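Long-range contacts in beta-ketoacyl synthase (Burkholderia phymatum, PDB 4EWG), which probably catalyses the condensation that lengthens an acyl chain on acyl carrier protein, acting as a 3-oxoacyl-[acyl-carrier-protein] synthase of the thiolase-like superfamily: residues A[332-337]-A[346-351]; A[300-305]-A[393-398]; A[193-198]-A[237-242]; A[166-171]-A[337-342]; A[223-228]-A[362-367]. All coordinates share one frame; numbering follows the deposited sequence.

Contact 1: A[332-337]-A[346-351]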
# COMPACT_ATOMS: atom_id res chain seq x y z
N SER A 332 -10.44 19.44 -15.76
CA SER A 332 -9.25 18.94 -15.07
C SER A 332 -8.67 20.01 -14.20
O SER A 332 -8.26 21.05 -14.70
CB SER A 332 -8.21 18.52 -16.09
OG SER A 332 -6.99 18.23 -15.46
N LEU A 333 -8.63 19.75 -12.89
CA LEU A 333 -8.02 20.67 -11.94
C LEU A 333 -6.51 20.67 -12.05
O LEU A 333 -5.85 21.54 -11.48
CB LEU A 333 -8.45 20.29 -10.51
CG LEU A 333 -9.93 20.57 -10.20
CD1 LEU A 333 -10.40 19.89 -8.92
CD2 LEU A 333 -10.23 22.07 -10.19
N LYS A 334 -5.94 19.67 -12.75
CA LYS A 334 -4.47 19.62 -12.98
C LYS A 334 -4.02 20.77 -13.86
O LYS A 334 -2.85 21.11 -13.89
CB LYS A 334 -4.05 18.27 -13.60
CG LYS A 334 -4.38 17.04 -12.73
CD LYS A 334 -3.69 15.78 -13.22
CE LYS A 334 -3.90 14.60 -12.29
NZ LYS A 334 -5.30 14.19 -12.01
N SER A 335 -4.96 21.38 -14.58
CA SER A 335 -4.68 22.62 -15.30
C SER A 335 -4.29 23.78 -14.38
O SER A 335 -3.69 24.77 -14.85
CB SER A 335 -5.90 23.04 -16.15
OG SER A 335 -6.99 23.52 -15.36
N TYR A 336 -4.64 23.70 -13.09
CA TYR A 336 -4.29 24.73 -12.10
C TYR A 336 -3.12 24.34 -11.25
O TYR A 336 -2.16 25.11 -11.12
CB TYR A 336 -5.45 24.99 -11.13
CG TYR A 336 -6.64 25.59 -11.77
CD1 TYR A 336 -7.57 24.78 -12.39
CD2 TYR A 336 -6.86 26.96 -11.75
CE1 TYR A 336 -8.68 25.30 -12.99
CE2 TYR A 336 -7.99 27.50 -12.34
CZ TYR A 336 -8.88 26.64 -12.97
OH TYR A 336 -10.00 27.11 -13.57
N VAL A 337 -3.21 23.17 -10.64
CA VAL A 337 -2.20 22.73 -9.66
C VAL A 337 -1.23 21.69 -10.21
O VAL A 337 -0.37 21.17 -9.48
CB VAL A 337 -2.86 22.18 -8.36
CG1 VAL A 337 -3.69 23.28 -7.73
CG2 VAL A 337 -3.72 20.96 -8.63
N ALA A 346 -7.17 12.56 -3.82
CA ALA A 346 -7.76 13.15 -2.63
C ALA A 346 -8.05 14.62 -2.82
O ALA A 346 -9.15 15.07 -2.52
CB ALA A 346 -6.86 12.93 -1.41
N LEU A 347 -7.09 15.36 -3.35
CA LEU A 347 -7.27 16.77 -3.62
C LEU A 347 -8.44 16.96 -4.57
O LEU A 347 -9.31 17.78 -4.34
CB LEU A 347 -5.99 17.36 -4.19
CG LEU A 347 -5.86 18.86 -4.55
CD1 LEU A 347 -4.37 19.22 -4.57
CD2 LEU A 347 -6.49 19.24 -5.88
N GLU A 348 -8.45 16.20 -5.65
CA GLU A 348 -9.49 16.31 -6.67
C GLU A 348 -10.84 15.89 -6.15
O GLU A 348 -11.84 16.49 -6.53
CB GLU A 348 -9.10 15.51 -7.93
CG GLU A 348 -7.95 16.20 -8.68
CD GLU A 348 -7.16 15.28 -9.59
OE1 GLU A 348 -7.67 14.25 -10.00
OE2 GLU A 348 -6.03 15.63 -9.94
N ALA A 349 -10.89 14.89 -5.26
CA ALA A 349 -12.15 14.50 -4.67
C ALA A 349 -12.69 15.67 -3.82
O ALA A 349 -13.84 16.09 -3.96
CB ALA A 349 -11.98 13.23 -3.85
N TRP A 350 -11.82 16.20 -2.98
CA TRP A 350 -12.15 17.33 -2.08
C TRP A 350 -12.72 18.49 -2.89
O TRP A 350 -13.84 18.92 -2.65
CB TRP A 350 -10.88 17.71 -1.32
CG TRP A 350 -10.90 19.02 -0.61
CD1 TRP A 350 -11.99 19.70 -0.14
CD2 TRP A 350 -9.75 19.81 -0.20
NE1 TRP A 350 -11.60 20.88 0.46
CE2 TRP A 350 -10.26 20.99 0.45
CE3 TRP A 350 -8.38 19.69 -0.38
CZ2 TRP A 350 -9.45 21.96 0.94
CZ3 TRP A 350 -7.57 20.68 0.11
CH2 TRP A 350 -8.08 21.79 0.76
N TRP A 351 -11.94 18.97 -3.87
CA TRP A 351 -12.35 20.13 -4.66
C TRP A 351 -13.58 19.85 -5.47
O TRP A 351 -14.41 20.74 -5.62
CB TRP A 351 -11.22 20.59 -5.55
CG TRP A 351 -10.08 21.20 -4.74
CD1 TRP A 351 -9.90 21.14 -3.37
CD2 TRP A 351 -8.93 21.92 -5.24
NE1 TRP A 351 -8.77 21.76 -3.01
CE2 TRP A 351 -8.13 22.24 -4.09
CE3 TRP A 351 -8.51 22.33 -6.48
CZ2 TRP A 351 -6.96 22.95 -4.20
CZ3 TRP A 351 -7.31 23.03 -6.59
CH2 TRP A 351 -6.55 23.33 -5.47
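Lys334 reaches over to Glu348 and makes a buried salt bridge, with NZ 2.6 Å from OE2 and meeting that oxygen at its syn lone pair. A weaker bond runs from the same NZ to Glu348 OE1 at 3.1 Å, so both carboxylate oxygens are engaged. The two side chains meet at about a right angle; the lysine stays extended as far as CE and bends at its last torsion (chi4 58°), which brings NZ onto the carboxylate. Next to this pair the contact turns apolar. Leu333 CD1 lies 3.5 Å from Trp351 CB, near the plane of the indole at its edge, while Val337 CG1 touches the six-membered ring at Trp351 CH2, 3.6 Å away. Leu347, one turn earlier on the same helix as Trp351, puts CD2 over the centre of the indole and also reaches Val337 CG2 at 4.3 Å.

Behind this shell, Leu333 O takes both Tyr336 N and Val337 N, and Ser335 OG folds back to Ser332 O at 2.9 Å. Helix 23-32 covers Leu333 and Trp351. The short helix 334-337 is thereby packed against helix 344-358, one of the buried central helices of the thiolase fold. Because Lys334 NZ also bonds His305 O, NZ does more than pair with a carboxylate: it ties the chain at His305 to the helix that carries Glu348.

Contact 2: A[300-305]-A[393-398]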
# COMPACT_ATOMS: atom_id res chain seq x y z
N ALA A 300 -23.94 14.21 -13.28
CA ALA A 300 -24.00 15.56 -13.86
C ALA A 300 -22.62 16.12 -14.27
O ALA A 300 -22.54 17.05 -15.08
CB ALA A 300 -24.68 16.50 -12.91
N TYR A 301 -21.54 15.56 -13.74
CA TYR A 301 -20.18 16.09 -14.01
C TYR A 301 -19.13 15.05 -13.72
O TYR A 301 -19.26 14.24 -12.80
CB TYR A 301 -19.92 17.37 -13.17
CG TYR A 301 -18.47 17.83 -13.11
CD1 TYR A 301 -17.95 18.67 -14.07
CD2 TYR A 301 -17.63 17.45 -12.05
CE1 TYR A 301 -16.63 19.10 -14.02
CE2 TYR A 301 -16.31 17.88 -11.99
CZ TYR A 301 -15.81 18.71 -12.98
OH TYR A 301 -14.49 19.17 -12.94
N VAL A 302 -18.09 15.07 -14.53
CA VAL A 302 -16.92 14.28 -14.30
C VAL A 302 -15.75 15.19 -14.03
O VAL A 302 -15.45 16.07 -14.83
CB VAL A 302 -16.63 13.41 -15.53
CG1 VAL A 302 -15.29 12.70 -15.39
CG2 VAL A 302 -17.78 12.45 -15.74
N ASN A 303 -15.05 14.95 -12.91
CA ASN A 303 -13.72 15.53 -12.67
C ASN A 303 -12.69 14.59 -13.27
O ASN A 303 -12.37 13.55 -12.71
CB ASN A 303 -13.44 15.78 -11.18
CG ASN A 303 -12.19 16.65 -10.94
OD1 ASN A 303 -11.15 16.16 -10.45
ND2 ASN A 303 -12.30 17.95 -11.26
N ALA A 304 -12.19 14.98 -14.44
CA ALA A 304 -11.16 14.27 -15.14
C ALA A 304 -9.89 14.09 -14.30
O ALA A 304 -9.63 14.82 -13.34
CB ALA A 304 -10.83 14.97 -16.47
N HIS A 305 -9.12 13.10 -14.70
CA HIS A 305 -7.75 12.96 -14.28
C HIS A 305 -7.00 14.02 -15.02
O HIS A 305 -6.31 14.83 -14.39
CB HIS A 305 -7.26 11.56 -14.61
CG HIS A 305 -5.95 11.19 -13.98
ND1 HIS A 305 -5.72 11.32 -12.67
CD2 HIS A 305 -4.82 10.61 -14.53
CE1 HIS A 305 -4.46 10.90 -12.41
NE2 HIS A 305 -3.92 10.45 -13.54
N MET A 393 -18.83 12.46 -10.39
CA MET A 393 -17.81 11.42 -10.48
C MET A 393 -16.41 12.05 -10.56
O MET A 393 -16.20 13.06 -11.26
CB MET A 393 -18.08 10.54 -11.70
CG MET A 393 -17.07 9.42 -11.91
SD MET A 393 -17.45 8.38 -13.36
CE MET A 393 -18.60 7.21 -12.64
N SER A 394 -15.45 11.44 -9.86
CA SER A 394 -14.05 11.85 -9.98
C SER A 394 -13.21 10.63 -10.31
O SER A 394 -13.24 9.63 -9.58
CB SER A 394 -13.52 12.48 -8.71
OG SER A 394 -12.17 12.91 -8.89
N ASN A 395 -12.47 10.73 -11.41
CA ASN A 395 -11.70 9.61 -11.96
C ASN A 395 -10.20 9.84 -11.88
O ASN A 395 -9.73 10.98 -11.86
CB ASN A 395 -12.07 9.38 -13.42
CG ASN A 395 -13.47 8.83 -13.58
OD1 ASN A 395 -13.94 8.04 -12.74
ND2 ASN A 395 -14.16 9.25 -14.67
N ASN A 396 -9.46 8.75 -11.80
CA ASN A 396 -7.99 8.80 -11.77
C ASN A 396 -7.46 7.53 -12.35
O ASN A 396 -8.02 6.44 -12.14
CB ASN A 396 -7.45 8.95 -10.33
CG ASN A 396 -7.92 10.22 -9.67
OD1 ASN A 396 -7.33 11.32 -9.86
ND2 ASN A 396 -8.96 10.10 -8.88
N PHE A 397 -6.38 7.67 -13.09
CA PHE A 397 -5.79 6.55 -13.82
C PHE A 397 -4.33 6.64 -13.64
O PHE A 397 -3.77 7.68 -13.91
CB PHE A 397 -6.15 6.65 -15.32
CG PHE A 397 -7.60 6.79 -15.56
CD1 PHE A 397 -8.45 5.70 -15.44
CD2 PHE A 397 -8.14 8.00 -15.89
CE1 PHE A 397 -9.82 5.82 -15.64
CE2 PHE A 397 -9.51 8.13 -16.10
CZ PHE A 397 -10.34 7.05 -15.98
N ALA A 398 -3.69 5.54 -13.27
CA ALA A 398 -2.37 5.58 -12.72
C ALA A 398 -1.39 4.60 -13.40
O ALA A 398 -1.77 3.74 -14.20
CB ALA A 398 -2.45 5.28 -11.24
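His305 lies along the backbone of Asn396 and Phe397, just past the point where strands 300-303 and 393-398 run side by side as parallel neighbours in the mixed sheet of the thiolase fold. Three backbone bonds fix their register: Met393 N to Tyr301 O, Asn303 N to Met393 O at 2.8 Å, and Asn395 N to Asn303 O. Val302 pairs with Met393 on the face covered by Phe324 of helix 310-324, and Asn303 with Ser394 on the face toward helix 344-358. Val302 CG1 also rests on Asn395 ND2 at 3.7 Å; the oxygen of that amide bonds Ser405. Asn303 ND2 points almost in its amide plane at Tyr301 OH, 3.0 Å away, and that hydroxyl has a second partner in Ser331.

Beyond the paired residues the connection passes to the histidine. His305 is probably one of the family's two active-site histidines. His305 CB starts 3.7 Å from Asn395 O and 3.9 Å from Phe397 CD2. With CG anti to the backbone N (chi1 -168°), the imidazole is carried forward along the neighbouring strand. CG passes over Asn396 CA and Phe397 N; ND1 runs above Asn396 CA, CD2 comes close to Phe397 O, and CE1 lies near Phe397 N and O. The ring is laid on the peptide linking Asn396 and Phe397, while its other neighbours include the His339 ring, which it meets edge-to-face. Phe397 N sits beneath the centre of the imidazole, 3.5 Å from its plane, and at the tip NE2 stands 2.8 Å from Phe397 O, too poorly angled for a hydrogen bond.

Contact 3: A[193-198]-A[237-242]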
# COMPACT_ATOMS: atom_id res chain seq x y z
N GLY A 193 -6.63 9.73 2.45
CA GLY A 193 -6.02 10.74 1.64
C GLY A 193 -4.81 10.28 0.89
O GLY A 193 -4.51 9.06 0.80
N GLY A 194 -4.14 11.26 0.30
CA GLY A 194 -2.90 11.03 -0.42
C GLY A 194 -2.04 12.24 -0.33
O GLY A 194 -2.53 13.34 -0.07
N ALA A 195 -0.74 12.05 -0.59
CA ALA A 195 0.24 13.12 -0.44
C ALA A 195 1.45 12.90 -1.34
O ALA A 195 1.71 11.78 -1.79
CB ALA A 195 0.67 13.21 1.00
N GLU A 196 2.18 13.98 -1.63
CA GLU A 196 3.44 13.89 -2.33
C GLU A 196 4.30 15.12 -2.05
O GLU A 196 3.77 16.25 -1.92
CB GLU A 196 3.24 13.77 -3.83
CG GLU A 196 4.38 13.00 -4.50
CD GLU A 196 4.21 11.49 -4.32
OE1 GLU A 196 5.08 10.85 -3.67
OE2 GLU A 196 3.20 10.96 -4.83
N GLU A 197 5.62 14.92 -1.98
CA GLU A 197 6.55 16.03 -1.88
C GLU A 197 7.25 16.18 -3.22
O GLU A 197 7.52 15.22 -3.87
CB GLU A 197 7.53 15.83 -0.72
CG GLU A 197 8.68 14.86 -0.95
CD GLU A 197 9.43 14.53 0.36
OE1 GLU A 197 8.82 14.05 1.33
OE2 GLU A 197 10.64 14.72 0.40
N LEU A 198 7.45 17.41 -3.65
CA LEU A 198 8.07 17.68 -4.94
C LEU A 198 9.55 17.37 -4.82
O LEU A 198 10.20 17.78 -3.86
CB LEU A 198 7.89 19.16 -5.35
CG LEU A 198 8.45 19.61 -6.72
CD1 LEU A 198 7.76 18.85 -7.89
CD2 LEU A 198 8.38 21.15 -6.90
N GLU A 237 2.56 19.02 -6.05
CA GLU A 237 2.73 18.42 -4.73
C GLU A 237 1.63 18.82 -3.77
O GLU A 237 0.78 19.68 -4.09
CB GLU A 237 4.10 18.78 -4.16
CG GLU A 237 4.32 20.26 -3.87
CD GLU A 237 5.60 20.55 -3.13
OE1 GLU A 237 6.06 19.70 -2.41
OE2 GLU A 237 6.19 21.65 -3.26
N GLY A 238 1.68 18.26 -2.56
CA GLY A 238 0.76 18.62 -1.47
C GLY A 238 0.12 17.40 -0.82
O GLY A 238 0.67 16.28 -0.87
N ALA A 239 -1.06 17.61 -0.22
CA ALA A 239 -1.83 16.53 0.37
C ALA A 239 -3.25 16.95 0.55
O ALA A 239 -3.56 18.15 0.61
CB ALA A 239 -1.24 16.14 1.73
N ALA A 240 -4.11 15.96 0.72
CA ALA A 240 -5.53 16.20 0.97
C ALA A 240 -6.07 14.99 1.76
O ALA A 240 -5.67 13.84 1.50
CB ALA A 240 -6.31 16.41 -0.34
N THR A 241 -6.91 15.27 2.74
CA THR A 241 -7.49 14.25 3.56
C THR A 241 -9.01 14.46 3.63
O THR A 241 -9.48 15.61 3.84
CB THR A 241 -6.95 14.29 5.00
OG1 THR A 241 -5.51 14.16 5.00
CG2 THR A 241 -7.56 13.15 5.85
N LEU A 242 -9.75 13.37 3.50
CA LEU A 242 -11.18 13.38 3.83
C LEU A 242 -11.42 12.54 5.08
O LEU A 242 -10.78 11.48 5.30
CB LEU A 242 -12.01 12.83 2.70
CG LEU A 242 -11.85 13.42 1.31
CD1 LEU A 242 -12.70 12.60 0.32
CD2 LEU A 242 -12.30 14.86 1.35
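Gly194 and Ala240 exchange two backbone hydrogen bonds, Gly194 N to Ala240 O and Ala240 N to Gly194 O, both 3.2 Å long. In the next hydrogen-bonded pair Glu196 N gives to Gly238 O at 2.9 Å, and Gly238 N returns an almost straight bond to Glu196 O (176°). Gly238 takes a positive phi of 130°, a backbone shape that suits glycine.

At the non-hydrogen-bonded pairs, Ala195-Ala239 between them and Gly193-Thr241 beyond, the chains come closer and CA-H...O contacts add to the bonding: Gly193 CA stands 3.1 Å from Ala240 O, and Ala195 CA approaches Gly238 O. Strands 193-196 and 238-242 are antiparallel neighbours within the central mixed sheet of the thiolase fold. Strand 8-16 continues the sheet beyond 238-242, and strand 105-110 beyond 193-196.

Across the two strands the apolar contact is a pair of methyls: Ala195 CB meets Ala239 CB at 3.6 Å on the face lined by helix 76-92, whereas Ala240 CB points to the other face, against Ala346, Leu347 and Trp350 of helix 344-358.

One side chain adds a polar bond past the strands. Glu237 has CG in the crowded position between backbone N and carbonyl carbon (chi1 65°), which sends its carboxylate alongside Leu198. Leu198 N meets Glu237 OE1 at 3.0 Å from above the carboxylate plane. Tyr80 OH also binds Glu237 OE1, and Leu57 N binds OE2.

Contact 4: A[166-171]-A[337-342]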
# COMPACT_ATOMS: atom_id res chain seq x y z
N SER A 166 0.04 3.85 -4.28
CA SER A 166 -0.10 3.34 -5.67
C SER A 166 0.11 4.47 -6.65
O SER A 166 -0.67 4.68 -7.59
CB SER A 166 -1.48 2.71 -5.85
OG SER A 166 -2.53 3.54 -5.36
N ALA A 167 1.17 5.21 -6.43
CA ALA A 167 1.50 6.38 -7.24
C ALA A 167 0.28 7.30 -7.33
O ALA A 167 -0.30 7.69 -6.29
CB ALA A 167 1.99 5.94 -8.60
N CYS A 168 -0.12 7.62 -8.56
CA CYS A 168 -1.21 8.51 -8.85
C CYS A 168 -2.58 8.09 -8.29
O CYS A 168 -3.45 8.92 -8.13
CB CYS A 168 -1.42 8.61 -10.39
SG CYS A 168 0.00 8.40 -11.45
N ALA A 169 -2.76 6.81 -8.05
CA ALA A 169 -4.04 6.27 -7.56
C ALA A 169 -4.11 6.25 -6.02
O ALA A 169 -5.05 5.72 -5.46
CB ALA A 169 -4.25 4.86 -8.11
N SER A 170 -3.12 6.84 -5.35
CA SER A 170 -2.95 6.65 -3.89
C SER A 170 -4.16 7.22 -3.12
O SER A 170 -4.75 6.57 -2.21
CB SER A 170 -1.66 7.34 -3.43
OG SER A 170 -0.50 6.65 -3.83
N GLY A 171 -4.52 8.43 -3.50
CA GLY A 171 -5.54 9.18 -2.80
C GLY A 171 -6.93 8.66 -3.08
O GLY A 171 -7.78 8.66 -2.17
N VAL A 337 -3.21 23.17 -10.64
CA VAL A 337 -2.20 22.73 -9.66
C VAL A 337 -1.23 21.69 -10.21
O VAL A 337 -0.37 21.17 -9.48
CB VAL A 337 -2.86 22.18 -8.36
CG1 VAL A 337 -3.69 23.28 -7.73
CG2 VAL A 337 -3.72 20.96 -8.63
N GLY A 338 -1.35 21.38 -11.50
CA GLY A 338 -0.53 20.33 -12.08
C GLY A 338 -0.99 18.94 -11.65
O GLY A 338 -2.09 18.77 -11.08
N HIS A 339 -0.15 17.94 -11.92
CA HIS A 339 -0.39 16.57 -11.50
C HIS A 339 0.26 16.40 -10.16
O HIS A 339 1.49 16.29 -10.06
CB HIS A 339 0.21 15.61 -12.51
CG HIS A 339 -0.14 14.19 -12.26
ND1 HIS A 339 -0.59 13.76 -11.08
CD2 HIS A 339 -0.09 13.07 -13.10
CE1 HIS A 339 -0.80 12.44 -11.15
NE2 HIS A 339 -0.50 12.02 -12.38
N THR A 340 -0.56 16.38 -9.10
CA THR A 340 -0.05 16.39 -7.74
C THR A 340 0.24 14.95 -7.23
O THR A 340 0.42 14.73 -6.04
CB THR A 340 -1.04 17.10 -6.79
OG1 THR A 340 -2.33 16.46 -6.88
CG2 THR A 340 -1.18 18.60 -7.13
N LEU A 341 0.27 14.00 -8.17
CA LEU A 341 0.74 12.63 -7.96
C LEU A 341 -0.02 11.90 -6.84
O LEU A 341 -1.24 11.73 -6.93
CB LEU A 341 2.25 12.63 -7.74
CG LEU A 341 3.06 13.21 -8.92
CD1 LEU A 341 4.54 13.10 -8.59
CD2 LEU A 341 2.75 12.61 -10.26
N GLY A 342 0.68 11.51 -5.77
CA GLY A 342 0.05 10.85 -4.62
C GLY A 342 -1.18 11.57 -4.09
O GLY A 342 -2.14 10.94 -3.75
O HOH W 1 -3.86 10.22 -5.82
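Cys168 sets its sulfur at the edge of the His339 imidazole, SG 3.8 Å from NE2 and 73° off the ring normal as seen from the ring centre. Its CB lies in the plane of the ring near CE1, so the cysteine comes at the CE1-NE2 edge and not over a face. The torsion that places the sulfur is unusual, chi1 -30°, well short of a staggered position.

The imidazole is positioned from its own segment. His339 ND1 accepts Leu341 N at 3.0 Å from a direction tilted out of the ring plane, and Leu341 CD2 covers one face, 3.6 Å above the centre.

Elsewhere the contact is mostly backbone and water. Gly342 CA points a C-H at Ala167 O, and Ser170 CB packs on Gly342 O. Water 1 joins the two sides: it accepts from Gly171 N at 3.0 Å and lies 2.7 Å from Cys168 O and 2.8 Å from Gly342 O, though it has more acceptors around it than protons to give. Ser170 OG fixes the turn before helix 170-183, receiving Ser166 N and donating to Ala167 O at 2.7 Å. The second subunit packs here too, with its Tyr139 against Ala167.

A cysteine just ahead of the N-terminus of helix 170-183, facing a histidine with a second histidine beside it, is consistent with the Cys-His-His site of beta-ketoacyl synthases. With ND1 taken up by Leu341 N and a face covered by Leu341 CD2, the ring is held with its CE1-NE2 edge to the sulfur.

Contact 5: A[223-228]-A[362-367]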
# COMPACT_ATOMS: atom_id res chain seq x y z
N PRO A 223 0.28 23.10 -17.87
CA PRO A 223 -0.18 22.08 -18.82
C PRO A 223 -1.53 22.45 -19.41
O PRO A 223 -2.13 23.42 -18.98
CB PRO A 223 -0.29 20.84 -17.96
CG PRO A 223 -0.68 21.38 -16.59
CD PRO A 223 0.00 22.71 -16.47
N ARG A 224 -1.99 21.66 -20.38
CA ARG A 224 -3.14 22.00 -21.19
C ARG A 224 -4.03 20.77 -21.45
O ARG A 224 -4.12 20.30 -22.58
CB ARG A 224 -2.69 22.59 -22.54
CG ARG A 224 -1.59 23.64 -22.49
CD ARG A 224 -1.22 24.15 -23.89
NE ARG A 224 -2.32 24.84 -24.55
CZ ARG A 224 -2.64 26.11 -24.36
NH1 ARG A 224 -3.67 26.64 -25.02
NH2 ARG A 224 -1.94 26.88 -23.54
N PRO A 225 -4.70 20.28 -20.41
CA PRO A 225 -5.47 19.06 -20.60
C PRO A 225 -6.45 19.14 -21.77
O PRO A 225 -7.17 20.12 -21.91
CB PRO A 225 -6.23 18.91 -19.27
CG PRO A 225 -5.39 19.63 -18.30
CD PRO A 225 -4.81 20.79 -19.05
N PHE A 226 -6.45 18.09 -22.60
CA PHE A 226 -7.36 17.94 -23.76
C PHE A 226 -7.14 18.97 -24.88
O PHE A 226 -7.88 19.00 -25.84
CB PHE A 226 -8.82 17.91 -23.32
CG PHE A 226 -9.08 16.94 -22.22
CD1 PHE A 226 -9.02 15.58 -22.46
CD2 PHE A 226 -9.32 17.38 -20.93
CE1 PHE A 226 -9.23 14.68 -21.45
CE2 PHE A 226 -9.55 16.49 -19.90
CZ PHE A 226 -9.50 15.13 -20.16
N ASP A 227 -6.10 19.78 -24.77
CA ASP A 227 -5.82 20.83 -25.74
C ASP A 227 -4.94 20.32 -26.90
O ASP A 227 -4.04 19.50 -26.70
CB ASP A 227 -5.13 22.00 -25.02
CG ASP A 227 -5.05 23.24 -25.89
OD1 ASP A 227 -6.08 23.94 -26.01
OD2 ASP A 227 -3.96 23.50 -26.45
N ALA A 228 -5.20 20.84 -28.08
CA ALA A 228 -4.47 20.42 -29.30
C ALA A 228 -3.01 20.78 -29.25
O ALA A 228 -2.23 20.23 -29.98
CB ALA A 228 -5.09 21.07 -30.53
N ALA A 362 -15.15 24.71 -12.10
CA ALA A 362 -14.02 25.39 -12.73
C ALA A 362 -13.74 24.85 -14.14
O ALA A 362 -13.87 23.66 -14.41
CB ALA A 362 -12.76 25.29 -11.86
N PRO A 363 -13.35 25.73 -15.05
CA PRO A 363 -13.01 25.26 -16.37
C PRO A 363 -11.61 24.67 -16.36
O PRO A 363 -10.82 24.96 -15.45
CB PRO A 363 -13.00 26.55 -17.18
CG PRO A 363 -12.47 27.56 -16.22
CD PRO A 363 -13.03 27.15 -14.88
N THR A 364 -11.28 23.88 -17.36
CA THR A 364 -9.88 23.51 -17.59
C THR A 364 -9.13 24.74 -18.13
O THR A 364 -9.44 25.27 -19.19
CB THR A 364 -9.73 22.33 -18.57
OG1 THR A 364 -10.42 21.20 -18.04
CG2 THR A 364 -8.27 21.97 -18.79
N LEU A 365 -8.16 25.21 -17.34
CA LEU A 365 -7.27 26.32 -17.71
C LEU A 365 -6.43 25.93 -18.92
O LEU A 365 -6.08 24.75 -19.09
CB LEU A 365 -6.34 26.65 -16.55
CG LEU A 365 -6.35 28.06 -15.99
CD1 LEU A 365 -7.75 28.46 -15.46
CD2 LEU A 365 -5.29 28.20 -14.91
N ASN A 366 -6.13 26.92 -19.76
CA ASN A 366 -5.29 26.75 -20.95
C ASN A 366 -5.81 25.69 -21.96
O ASN A 366 -5.03 25.01 -22.64
CB ASN A 366 -3.84 26.47 -20.56
CG ASN A 366 -3.10 27.71 -20.07
OD1 ASN A 366 -3.06 28.74 -20.75
ND2 ASN A 366 -2.48 27.62 -18.92
N LEU A 367 -7.15 25.56 -22.04
CA LEU A 367 -7.81 24.73 -23.06
C LEU A 367 -8.52 25.67 -24.04
O LEU A 367 -9.63 26.12 -23.77
CB LEU A 367 -8.81 23.76 -22.40
CG LEU A 367 -9.64 22.84 -23.33
CD1 LEU A 367 -8.78 21.97 -24.25
CD2 LEU A 367 -10.56 21.95 -22.52
O HOH W 2 -2.04 25.38 -16.97
O HOH W 3 -3.93 28.93 -23.36
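Arg224 turns the flat face of its guanidinium to the carbonyl of Asn366, whose O lies 3.0 Å above the plane and over its centre. None of the guanidinium N-H groups is directed at that oxygen: NE and NH1 are near it, but the angles are too poor for hydrogen bonds. In its own plane the guanidinium is engaged elsewhere, with NE giving a nearly straight bond (174°) to Asp227 OD2 at 2.8 Å as part of a salt bridge. The carboxylate is met from well above its own plane. A bend in the arginine chain at chi3 (64°) brings the group over the carbonyl. The Arg224 and Asn366 side chains cross at about a right angle, with guanidinium and amide planes 40° apart, and water 3 bridges them, accepting from Arg224 NH1 and donating to Asn366 OD1.

Two type II beta turns are pressed together here, 224-227 and 364-367, joining the loop between helix 200-207 and strand 238-246 to the loop after strand 360-361. Phe226 and Asn366 occupy their third positions, each with the positive phi such turns require. The first turn follows a cis peptide before Pro223, whose O reaches Asn366 ND2 through water 2; that amide nitrogen also bonds His220 O.

The apolar groups meet on the same two turns. Pro225 crosses Thr364 obliquely, its CD 3.7 Å from Thr364 CG2, while Thr364 OG1 bonds Ser332 N. Leu367 lays CD1 on the first turn, 3.4 Å from Pro225 O and 3.7 Å from Asp227 CB. Asp227 OD1 bonds Thr368 N, just beyond Leu367.

All five contacts are largely buried, but contact 4 lies near the centre of the chain and contact 5 farthest out, its centre about 18 Å from that of the chain. Contacts 2 and 3 bond strands of the same mixed sheet, parallel in one and antiparallel in the other, with centres about 17 Å apart. Helix 344-358, held in contact 1, touches both. Contact 4 touches the sheet contacts: the His305 ring of contact 2 meets its His339, and Glu196 of contact 3 bonds Gly342 N. The chemistry changes accordingly, from backbone bonding in the sheet to a buried salt bridge in contact 1 and water-bridged turns in contact 5, which reaches contact 1 through Thr364 and Leu365.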